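Local coordinates for putative endonuclease/exonuclease/phosphatase family protein (Bacteroides vulgatus ATCC 8482, PDB 3G6S) that belongs to the endonuclease/exonuclease/phosphatase family of hydrolases and may act as a nuclease on phosphodiester bonds, at residues Cys114-Thr119 and Asn136-His141; Asn94-Ala99 and Leu152-Lys157; Lys235-Pro240 and Asn252-Asp257. All blocks are in the same frame, centred on the assembly; numbering follows the deposited sequence.

Overall arrangement
Interaction 1 lies within one of the two stacked sheets of a DNase I-like fold, interaction 2 packs a helix on that same sheet, and interaction 3 lies in the other. The first two touch: strand 117-125 is the neighbour of edge strand 88-97, the backbones of A118 and F96 probably hydrogen-bond, and the two centres are about 10 Å apart. Helix 144-161 of interaction 2 directly follows strand 131-138 of interaction 1. Interaction 3 lies across the chain's centre, its own centre about 21 Å from that of interaction 1 and about 25 Å from that of interaction 2. In relatives, the catalytic cleft opens at strand ends of both sheets; the positions of H138 and N252 are consistent with this cleft.

Interaction 1. Residues Cys114-Thr119 and Asn136-His141; sequences CVRIAT and NTHFDH
The beta hairpin of strands 117-125 and 131-138 brings I117-T119 alongside N136-H138 at its open end, where the first strand starts and the second finishes. T119 and N136 form an antiparallel hydrogen-bonded pair: T119 N reaches N136 O at 2.8 Å, and N136 N returns the bond to T119 O. One residue on, A118 and T137 are a non-hydrogen-bonded pair whose CB atoms touch on the face covered by helix 144-161. T137 has OG1 anti to its backbone N (chi1 -178°), which lets the hydroxyl donate to I117 O at 2.9 Å from above the carbonyl plane. The strands then draw apart, and a water fills in for direct pairing, accepting from I117 N at 3.0 Å and donating to H138 O at 2.9 Å.

Past the water, R116 spans the widening gap. Its chain bends at chi2 (-66°), and CD lies 3.1 Å from H138 O. Farther out, NH1 stands 3.4 Å above the centre of the H138 imidazole, the two planes 69° apart. F139 O sits over one face of the guanidinium, while NH2 meets the edge of the H141 ring at CD2. D140 OD2, which accepts a hydrogen bond from V142 N, is 4.3 Å from R116 NH2 but well out of the guanidinium plane. R116 thus meets the end of the strand and the loop after it through rings, carbonyls and the D140 CB, and the nearby carboxylate would probably steady its positive charge by electrostatics alone, with no N-H aimed at it.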
loop_
_atom_site.group_PDB
_atom_site.type_symbol
_atom_site.label_atom_id
_atom_site.label_comp_id
_atom_site.label_asym_id
_atom_site.label_seq_id
_atom_site.Cartn_x
_atom_site.Cartn_y
_atom_site.Cartn_z
ATOM N N CYS A 114 3.843 -7.981 15.845
ATOM C CA CYS A 114 2.438 -7.603 15.690
ATOM C C CYS A 114 1.858 -8.392 14.525
ATOM O O CYS A 114 2.547 -8.634 13.533
ATOM C CB CYS A 114 2.302 -6.112 15.365
ATOM S SG CYS A 114 2.937 -4.973 16.612
ATOM N N VAL A 115 0.595 -8.788 14.635
ATOM C CA VAL A 115 -0.046 -9.532 13.558
ATOM C C VAL A 115 -0.026 -8.678 12.280
ATOM O O VAL A 115 -0.275 -7.471 12.320
ATOM C CB VAL A 115 -1.509 -9.904 13.932
ATOM C CG1 VAL A 115 -2.302 -8.653 14.302
ATOM C CG2 VAL A 115 -2.174 -10.624 12.766
ATOM N N ARG A 116 0.283 -9.303 11.149
ATOM C CA ARG A 116 0.348 -8.582 9.883
ATOM C C ARG A 116 -0.507 -9.239 8.796
ATOM O O ARG A 116 -0.775 -10.442 8.849
ATOM C CB ARG A 116 1.806 -8.485 9.424
ATOM C CG ARG A 116 2.712 -7.734 10.398
ATOM C CD ARG A 116 2.329 -6.264 10.512
ATOM N NE ARG A 116 2.927 -5.636 11.687
ATOM C CZ ARG A 116 2.898 -4.332 11.948
ATOM N NH1 ARG A 116 2.298 -3.493 11.112
ATOM N NH2 ARG A 116 3.472 -3.863 13.053
ATOM N N ILE A 117 -0.943 -8.449 7.818
ATOM C CA ILE A 117 -1.764 -8.976 6.734
ATOM C C ILE A 117 -1.475 -8.341 5.379
ATOM O O ILE A 117 -0.771 -7.330 5.265
ATOM C CB ILE A 117 -3.268 -8.751 6.987
ATOM C CG1 ILE A 117 -3.545 -7.253 7.140
ATOM C CG2 ILE A 117 -3.728 -9.548 8.192
ATOM C CD1 ILE A 117 -5.006 -6.907 7.312
ATOM N N ALA A 118 -2.048 -8.954 4.353
ATOM C CA ALA A 118 -1.938 -8.471 2.985
ATOM C C ALA A 118 -3.338 -8.619 2.395
ATOM O O ALA A 118 -3.971 -9.655 2.556
ATOM C CB ALA A 118 -0.941 -9.315 2.200
ATOM N N THR A 119 -3.841 -7.571 1.758
ATOM C CA THR A 119 -5.156 -7.637 1.132
ATOM C C THR A 119 -4.907 -7.539 -0.373
ATOM O O THR A 119 -4.115 -6.711 -0.816
ATOM C CB THR A 119 -6.083 -6.486 1.606
ATOM O OG1 THR A 119 -6.498 -6.738 2.954
ATOM C CG2 THR A 119 -7.322 -6.379 0.720
ATOM N N ASN A 136 -1.827 -5.153 -1.382
ATOM C CA ASN A 136 -1.459 -4.103 -0.444
ATOM C C ASN A 136 -1.139 -4.746 0.887
ATOM O O ASN A 136 -1.916 -5.555 1.392
ATOM C CB ASN A 136 -2.619 -3.134 -0.263
ATOM C CG ASN A 136 -2.240 -1.956 0.582
ATOM O OD1 ASN A 136 -1.229 -1.296 0.313
ATOM N ND2 ASN A 136 -3.040 -1.668 1.611
ATOM N N THR A 137 -0.011 -4.381 1.476
ATOM C CA THR A 137 0.356 -5.002 2.734
ATOM C C THR A 137 1.074 -4.060 3.708
ATOM O O THR A 137 1.376 -2.923 3.359
ATOM C CB THR A 137 1.229 -6.243 2.435
ATOM O OG1 THR A 137 1.572 -6.903 3.657
ATOM C CG2 THR A 137 2.489 -5.834 1.700
ATOM N N HIS A 138 1.323 -4.543 4.927
ATOM C CA HIS A 138 2.028 -3.789 5.981
ATOM C C HIS A 138 2.938 -4.766 6.727
ATOM O O HIS A 138 2.452 -5.624 7.456
ATOM C CB HIS A 138 1.040 -3.180 6.982
ATOM C CG HIS A 138 1.646 -2.139 7.870
ATOM N ND1 HIS A 138 3.001 -1.887 7.896
ATOM C CD2 HIS A 138 1.082 -1.258 8.729
ATOM C CE1 HIS A 138 3.245 -0.889 8.732
ATOM N NE2 HIS A 138 2.100 -0.490 9.249
ATOM N N PHE A 139 4.252 -4.637 6.541
ATOM C CA PHE A 139 5.238 -5.524 7.174
ATOM C C PHE A 139 5.575 -5.207 8.635
ATOM O O PHE A 139 5.280 -4.120 9.135
ATOM C CB PHE A 139 6.533 -5.511 6.353
ATOM C CG PHE A 139 6.525 -6.455 5.180
ATOM C CD1 PHE A 139 5.347 -6.759 4.510
ATOM C CD2 PHE A 139 7.710 -7.016 4.721
ATOM C CE1 PHE A 139 5.355 -7.610 3.406
ATOM C CE2 PHE A 139 7.720 -7.866 3.617
ATOM C CZ PHE A 139 6.543 -8.160 2.961
ATOM N N ASP A 140 6.196 -6.178 9.309
ATOM C CA ASP A 140 6.613 -6.040 10.705
ATOM C C ASP A 140 7.936 -5.266 10.764
ATOM O O ASP A 140 8.844 -5.522 9.976
ATOM C CB ASP A 140 6.811 -7.422 11.339
ATOM C CG ASP A 140 7.184 -7.346 12.820
ATOM O OD1 ASP A 140 7.576 -8.383 13.389
ATOM O OD2 ASP A 140 7.080 -6.257 13.423
ATOM N N HIS A 141 8.043 -4.329 11.701
ATOM C CA HIS A 141 9.257 -3.532 11.837
ATOM C C HIS A 141 10.348 -4.250 12.629
ATOM O O HIS A 141 11.541 -3.976 12.452
ATOM C CB HIS A 141 8.938 -2.201 12.507
ATOM C CG HIS A 141 8.226 -2.349 13.808
ATOM N ND1 HIS A 141 8.758 -1.905 15.002
ATOM C CD2 HIS A 141 7.032 -2.902 14.110
ATOM C CE1 HIS A 141 7.917 -2.182 15.980
ATOM N NE2 HIS A 141 6.860 -2.788 15.468
HETATM O O HOH W 1 -0.292 -5.560 8.234
#

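Interaction 2. Residues Asn94-Ala99 and Leu152-Lys157; sequences NTFWLA and LLIIRK
F96 holds CG between its backbone N and carbonyl carbon (chi1 57°), the crowded position, on the helix-facing side of the strand, where the ring meets K157, whose chain is bent at both chi2 and chi3. The two bends fold the lysine methylenes over one face of the phenyl ring. K157 CE lies 4.1 Å from the ring centroid as a CH-pi contact, displaced toward the rim on the CD2 side, and K157 CG comes within 3.7 Å of F96 CZ. Ring and lysine run past one another in opposite senses. I154 CG1 approaches the ring edge at CZ, more loosely at 4.4 Å.

The phenyl belongs to strand 88-97, at the border of its sheet, and the helix is 144-161, the connection in a beta-alpha-beta crossover between the parallel neighbours 131-138 and 167-172. The segment axes pass 11.0 Å apart at 146°. The helix covers the sheet face that carries F96 and A118, since F96 points to it and W97 away. L153 serves both ring and turn: CD2 touches F96 CE1 at 3.7 Å and L98 CD2 at 3.9 Å. An alanine at F96 would probably open a gap between strand and helix, leaving the K157 methylenes without the ring face they lie on. Where the strand ends, L98 centres an inverse gamma turn closed by a weak bond from A99 N to W97 O, and L153 CD2 packs against that same oxygen at 3.9 Å.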
loop_
_atom_site.group_PDB
_atom_site.type_symbol
_atom_site.label_atom_id
_atom_site.label_comp_id
_atom_site.label_asym_id
_atom_site.label_seq_id
_atom_site.Cartn_x
_atom_site.Cartn_y
_atom_site.Cartn_z
ATOM N N ASN A 94 -9.434 -10.814 -1.441
ATOM C CA ASN A 94 -9.367 -11.459 -0.149
ATOM C C ASN A 94 -8.193 -10.915 0.653
ATOM O O ASN A 94 -7.483 -10.016 0.202
ATOM C CB ASN A 94 -9.229 -12.969 -0.338
ATOM C CG ASN A 94 -9.459 -13.726 0.938
ATOM O OD1 ASN A 94 -10.530 -13.631 1.534
ATOM N ND2 ASN A 94 -8.453 -14.476 1.378
ATOM N N THR A 95 -8.000 -11.452 1.848
ATOM C CA THR A 95 -6.901 -11.025 2.693
ATOM C C THR A 95 -6.373 -12.232 3.465
ATOM O O THR A 95 -7.154 -13.023 3.977
ATOM C CB THR A 95 -7.357 -9.872 3.648
ATOM O OG1 THR A 95 -6.348 -9.624 4.636
ATOM C CG2 THR A 95 -8.662 -10.216 4.324
ATOM N N PHE A 96 -5.051 -12.395 3.502
ATOM C CA PHE A 96 -4.437 -13.509 4.216
ATOM C C PHE A 96 -3.440 -12.994 5.243
ATOM O O PHE A 96 -2.993 -11.848 5.164
ATOM C CB PHE A 96 -3.742 -14.467 3.241
ATOM C CG PHE A 96 -2.696 -13.818 2.384
ATOM C CD1 PHE A 96 -1.381 -13.686 2.835
ATOM C CD2 PHE A 96 -3.031 -13.314 1.130
ATOM C CE1 PHE A 96 -0.417 -13.056 2.050
ATOM C CE2 PHE A 96 -2.079 -12.683 0.340
ATOM C CZ PHE A 96 -0.767 -12.554 0.801
ATOM N N TRP A 97 -3.090 -13.843 6.204
ATOM C CA TRP A 97 -2.160 -13.465 7.264
ATOM C C TRP A 97 -0.709 -13.818 6.972
ATOM O O TRP A 97 -0.394 -14.949 6.600
ATOM C CB TRP A 97 -2.617 -14.090 8.590
ATOM C CG TRP A 97 -3.695 -13.290 9.222
ATOM C CD1 TRP A 97 -3.562 -12.401 10.257
ATOM C CD2 TRP A 97 -5.047 -13.172 8.766
ATOM N NE1 TRP A 97 -4.749 -11.730 10.463
ATOM C CE2 TRP A 97 -5.676 -12.187 9.562
ATOM C CE3 TRP A 97 -5.787 -13.802 7.754
ATOM C CZ2 TRP A 97 -7.007 -11.812 9.379
ATOM C CZ3 TRP A 97 -7.117 -13.430 7.566
ATOM C CH2 TRP A 97 -7.714 -12.442 8.381
ATOM N N LEU A 98 0.167 -12.829 7.128
ATOM C CA LEU A 98 1.590 -13.027 6.891
ATOM C C LEU A 98 2.147 -13.887 8.023
ATOM O O LEU A 98 2.665 -13.382 9.022
ATOM C CB LEU A 98 2.321 -11.673 6.825
ATOM C CG LEU A 98 1.823 -10.663 5.769
ATOM C CD1 LEU A 98 2.764 -9.455 5.712
ATOM C CD2 LEU A 98 1.761 -11.330 4.397
ATOM N N ALA A 99 2.012 -15.200 7.853
ATOM C CA ALA A 99 2.468 -16.172 8.836
ATOM C C ALA A 99 2.626 -17.541 8.186
ATOM O O ALA A 99 2.408 -17.695 6.989
ATOM C CB ALA A 99 1.470 -16.250 9.994
ATOM N N LEU A 152 8.232 -13.645 0.283
ATOM C CA LEU A 152 8.127 -14.870 -0.496
ATOM C C LEU A 152 6.668 -15.321 -0.565
ATOM O O LEU A 152 6.212 -15.813 -1.593
ATOM C CB LEU A 152 8.989 -15.970 0.132
ATOM C CG LEU A 152 10.496 -15.708 0.036
ATOM C CD1 LEU A 152 11.247 -16.381 1.179
ATOM C CD2 LEU A 152 10.988 -16.183 -1.303
ATOM N N LEU A 153 5.938 -15.134 0.528
ATOM C CA LEU A 153 4.542 -15.526 0.581
ATOM C C LEU A 153 3.721 -14.741 -0.437
ATOM O O LEU A 153 2.888 -15.305 -1.146
ATOM C CB LEU A 153 4.000 -15.300 1.993
ATOM C CG LEU A 153 2.489 -15.402 2.221
ATOM C CD1 LEU A 153 1.984 -16.782 1.843
ATOM C CD2 LEU A 153 2.193 -15.097 3.678
ATOM N N ILE A 154 3.964 -13.439 -0.516
ATOM C CA ILE A 154 3.244 -12.594 -1.458
ATOM C C ILE A 154 3.518 -13.039 -2.890
ATOM O O ILE A 154 2.593 -13.160 -3.693
ATOM C CB ILE A 154 3.639 -11.111 -1.266
ATOM C CG1 ILE A 154 3.086 -10.614 0.070
ATOM C CG2 ILE A 154 3.110 -10.252 -2.426
ATOM C CD1 ILE A 154 3.604 -9.254 0.493
ATOM N N ILE A 155 4.782 -13.298 -3.206
ATOM C CA ILE A 155 5.125 -13.749 -4.546
ATOM C C ILE A 155 4.349 -15.010 -4.903
ATOM O O ILE A 155 3.768 -15.097 -5.984
ATOM C CB ILE A 155 6.642 -14.024 -4.699
ATOM C CG1 ILE A 155 7.426 -12.712 -4.586
ATOM C CG2 ILE A 155 6.923 -14.682 -6.042
ATOM C CD1 ILE A 155 8.907 -12.837 -4.893
ATOM N N ARG A 156 4.313 -15.979 -3.993
ATOM C CA ARG A 156 3.578 -17.221 -4.250
ATOM C C ARG A 156 2.078 -17.009 -4.457
ATOM O O ARG A 156 1.435 -17.783 -5.162
ATOM C CB ARG A 156 3.788 -18.216 -3.106
ATOM C CG ARG A 156 5.227 -18.654 -2.917
ATOM C CD ARG A 156 5.272 -19.983 -2.190
ATOM N NE ARG A 156 4.641 -19.920 -0.874
ATOM C CZ ARG A 156 5.223 -19.412 0.212
ATOM N NH1 ARG A 156 6.456 -18.923 0.138
ATOM N NH2 ARG A 156 4.572 -19.398 1.370
ATOM N N LYS A 157 1.527 -15.966 -3.839
ATOM C CA LYS A 157 0.104 -15.669 -3.966
ATOM C C LYS A 157 -0.183 -14.949 -5.281
ATOM O O LYS A 157 -1.265 -15.093 -5.847
ATOM C CB LYS A 157 -0.363 -14.807 -2.798
ATOM C CG LYS A 157 -0.063 -15.419 -1.430
ATOM C CD LYS A 157 -0.894 -16.671 -1.142
ATOM C CE LYS A 157 -2.364 -16.322 -0.933
ATOM N NZ LYS A 157 -3.165 -17.483 -0.463
#

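Interaction 3. Residues Lys235-Pro240 and Asn252-Asp257; sequences KSCEIP and NPQLAD
K235 NZ is gripped from several directions: a water takes its hydrogen bond at 3.1 Å and hands one on to D257 OD1 at 2.9 Å, D3 forms a salt bridge with it, and L258 O accepts a weak bond. D257 OD1 in turn has a salt bridge to R5. The K235 chain bends at chi3 (-70°), which lays CE 3.7 Å from D257 O.

The backbone here forms a classic beta bulge, K235 and S236 both facing D257. K235 N donates to D257 O at 2.9 Å with a bent N-H...O angle of 131°, while D257 N donates to S236 O. Beyond the bulge the antiparallel ladder between strands 233-239 and 254-260 is regular. E238 and L255 exchange two bonds, of which L255 N to E238 O is the shorter at 2.8 Å. C237 SG meets A256 CB on the opposite face from the E238 and L255 side chains, and I239 CG1 lies across Q254 CG at 3.6 Å. Where pairing stops, the rings of P240 and P253 touch, CG to CG at 3.7 Å.

These strands sit inside the larger sheet, 254-260 beside strand 2-10 and 233-239 beside 201-204. The contact therefore changes character along its length, with proline rings and the I239 side chain at one end, beside the polar N252 that E242 holds, and charged groups at the bulge, where the run D3, K235, water, D257, R5 sets opposite charges in alternation and would probably help keep each of them ionised.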
loop_
_atom_site.group_PDB
_atom_site.type_symbol
_atom_site.label_atom_id
_atom_site.label_comp_id
_atom_site.label_asym_id
_atom_site.label_seq_id
_atom_site.Cartn_x
_atom_site.Cartn_y
_atom_site.Cartn_z
ATOM N N LYS A 235 5.694 5.056 -15.943
ATOM C CA LYS A 235 5.880 6.367 -16.565
ATOM C C LYS A 235 6.503 7.385 -15.613
ATOM O O LYS A 235 7.466 8.076 -15.968
ATOM C CB LYS A 235 4.537 6.900 -17.090
ATOM C CG LYS A 235 4.014 6.154 -18.323
ATOM C CD LYS A 235 2.579 6.539 -18.673
ATOM C CE LYS A 235 1.580 6.009 -17.637
ATOM N NZ LYS A 235 0.167 6.439 -17.910
ATOM N N SER A 236 5.951 7.484 -14.408
ATOM C CA SER A 236 6.480 8.425 -13.430
ATOM C C SER A 236 6.091 8.129 -11.992
ATOM O O SER A 236 5.138 7.405 -11.720
ATOM C CB SER A 236 6.060 9.851 -13.787
ATOM O OG SER A 236 4.656 9.970 -13.868
ATOM N N CYS A 237 6.863 8.704 -11.081
ATOM C CA CYS A 237 6.659 8.546 -9.658
ATOM C C CYS A 237 6.778 9.885 -8.960
ATOM O O CYS A 237 7.590 10.733 -9.337
ATOM C CB CYS A 237 7.697 7.591 -9.075
ATOM S SG CYS A 237 7.279 5.856 -9.248
ATOM N N GLU A 238 5.968 10.077 -7.936
ATOM C CA GLU A 238 6.025 11.312 -7.190
ATOM C C GLU A 238 5.774 11.068 -5.715
ATOM O O GLU A 238 4.925 10.262 -5.334
ATOM C CB GLU A 238 4.999 12.305 -7.719
ATOM C CG GLU A 238 4.972 13.593 -6.921
ATOM C CD GLU A 238 3.766 14.447 -7.235
ATOM O OE1 GLU A 238 3.583 14.815 -8.419
ATOM O OE2 GLU A 238 3.000 14.751 -6.294
ATOM N N ILE A 239 6.536 11.766 -4.887
ATOM C CA ILE A 239 6.380 11.668 -3.446
ATOM C C ILE A 239 6.302 13.115 -2.990
ATOM O O ILE A 239 7.323 13.769 -2.808
ATOM C CB ILE A 239 7.588 10.965 -2.790
ATOM C CG1 ILE A 239 7.694 9.524 -3.304
ATOM C CG2 ILE A 239 7.434 10.963 -1.279
ATOM C CD1 ILE A 239 8.910 8.777 -2.788
ATOM N N PRO A 240 5.081 13.642 -2.833
ATOM C CA PRO A 240 4.882 15.029 -2.405
ATOM C C PRO A 240 5.435 15.311 -1.020
ATOM O O PRO A 240 5.256 14.514 -0.092
ATOM C CB PRO A 240 3.368 15.197 -2.474
ATOM C CG PRO A 240 2.866 13.813 -2.147
ATOM C CD PRO A 240 3.788 12.948 -2.982
ATOM N N ASN A 252 4.551 10.004 3.879
ATOM C CA ASN A 252 4.330 10.684 2.614
ATOM C C ASN A 252 3.841 9.626 1.620
ATOM O O ASN A 252 4.411 8.551 1.516
ATOM C CB ASN A 252 5.619 11.315 2.082
ATOM C CG ASN A 252 5.856 12.724 2.621
ATOM O OD1 ASN A 252 4.934 13.378 3.131
ATOM N ND2 ASN A 252 7.090 13.205 2.490
ATOM N N PRO A 253 2.764 9.910 0.886
ATOM C CA PRO A 253 2.246 8.944 -0.089
ATOM C C PRO A 253 3.176 8.855 -1.296
ATOM O O PRO A 253 3.911 9.803 -1.595
ATOM C CB PRO A 253 0.895 9.535 -0.465
ATOM C CG PRO A 253 1.196 11.017 -0.426
ATOM C CD PRO A 253 1.987 11.159 0.855
ATOM N N GLN A 254 3.153 7.717 -1.984
ATOM C CA GLN A 254 3.978 7.544 -3.175
ATOM C C GLN A 254 3.076 7.274 -4.375
ATOM O O GLN A 254 2.453 6.214 -4.455
ATOM C CB GLN A 254 4.946 6.371 -3.013
ATOM C CG GLN A 254 6.077 6.408 -4.036
ATOM C CD GLN A 254 6.748 5.057 -4.277
ATOM O OE1 GLN A 254 6.978 4.276 -3.352
ATOM N NE2 GLN A 254 7.080 4.789 -5.533
ATOM N N LEU A 255 2.998 8.223 -5.305
ATOM C CA LEU A 255 2.160 8.024 -6.487
ATOM C C LEU A 255 2.957 7.401 -7.627
ATOM O O LEU A 255 4.178 7.525 -7.685
ATOM C CB LEU A 255 1.548 9.346 -6.963
ATOM C CG LEU A 255 0.895 10.246 -5.906
ATOM C CD1 LEU A 255 0.001 11.277 -6.599
ATOM C CD2 LEU A 255 0.068 9.415 -4.943
ATOM N N ALA A 256 2.267 6.717 -8.534
ATOM C CA ALA A 256 2.942 6.092 -9.661
ATOM C C ALA A 256 2.021 6.006 -10.862
ATOM O O ALA A 256 0.944 5.412 -10.786
ATOM C CB ALA A 256 3.428 4.697 -9.275
ATOM N N ASP A 257 2.432 6.616 -11.967
ATOM C CA ASP A 257 1.625 6.546 -13.171
ATOM C C ASP A 257 2.079 5.312 -13.928
ATOM O O ASP A 257 3.199 5.246 -14.433
ATOM C CB ASP A 257 1.791 7.808 -14.005
ATOM C CG ASP A 257 0.841 8.901 -13.572
ATOM O OD1 ASP A 257 -0.376 8.613 -13.517
ATOM O OD2 ASP A 257 1.290 10.033 -13.280
HETATM O O HOH W 2 -1.851 7.195 -15.630
#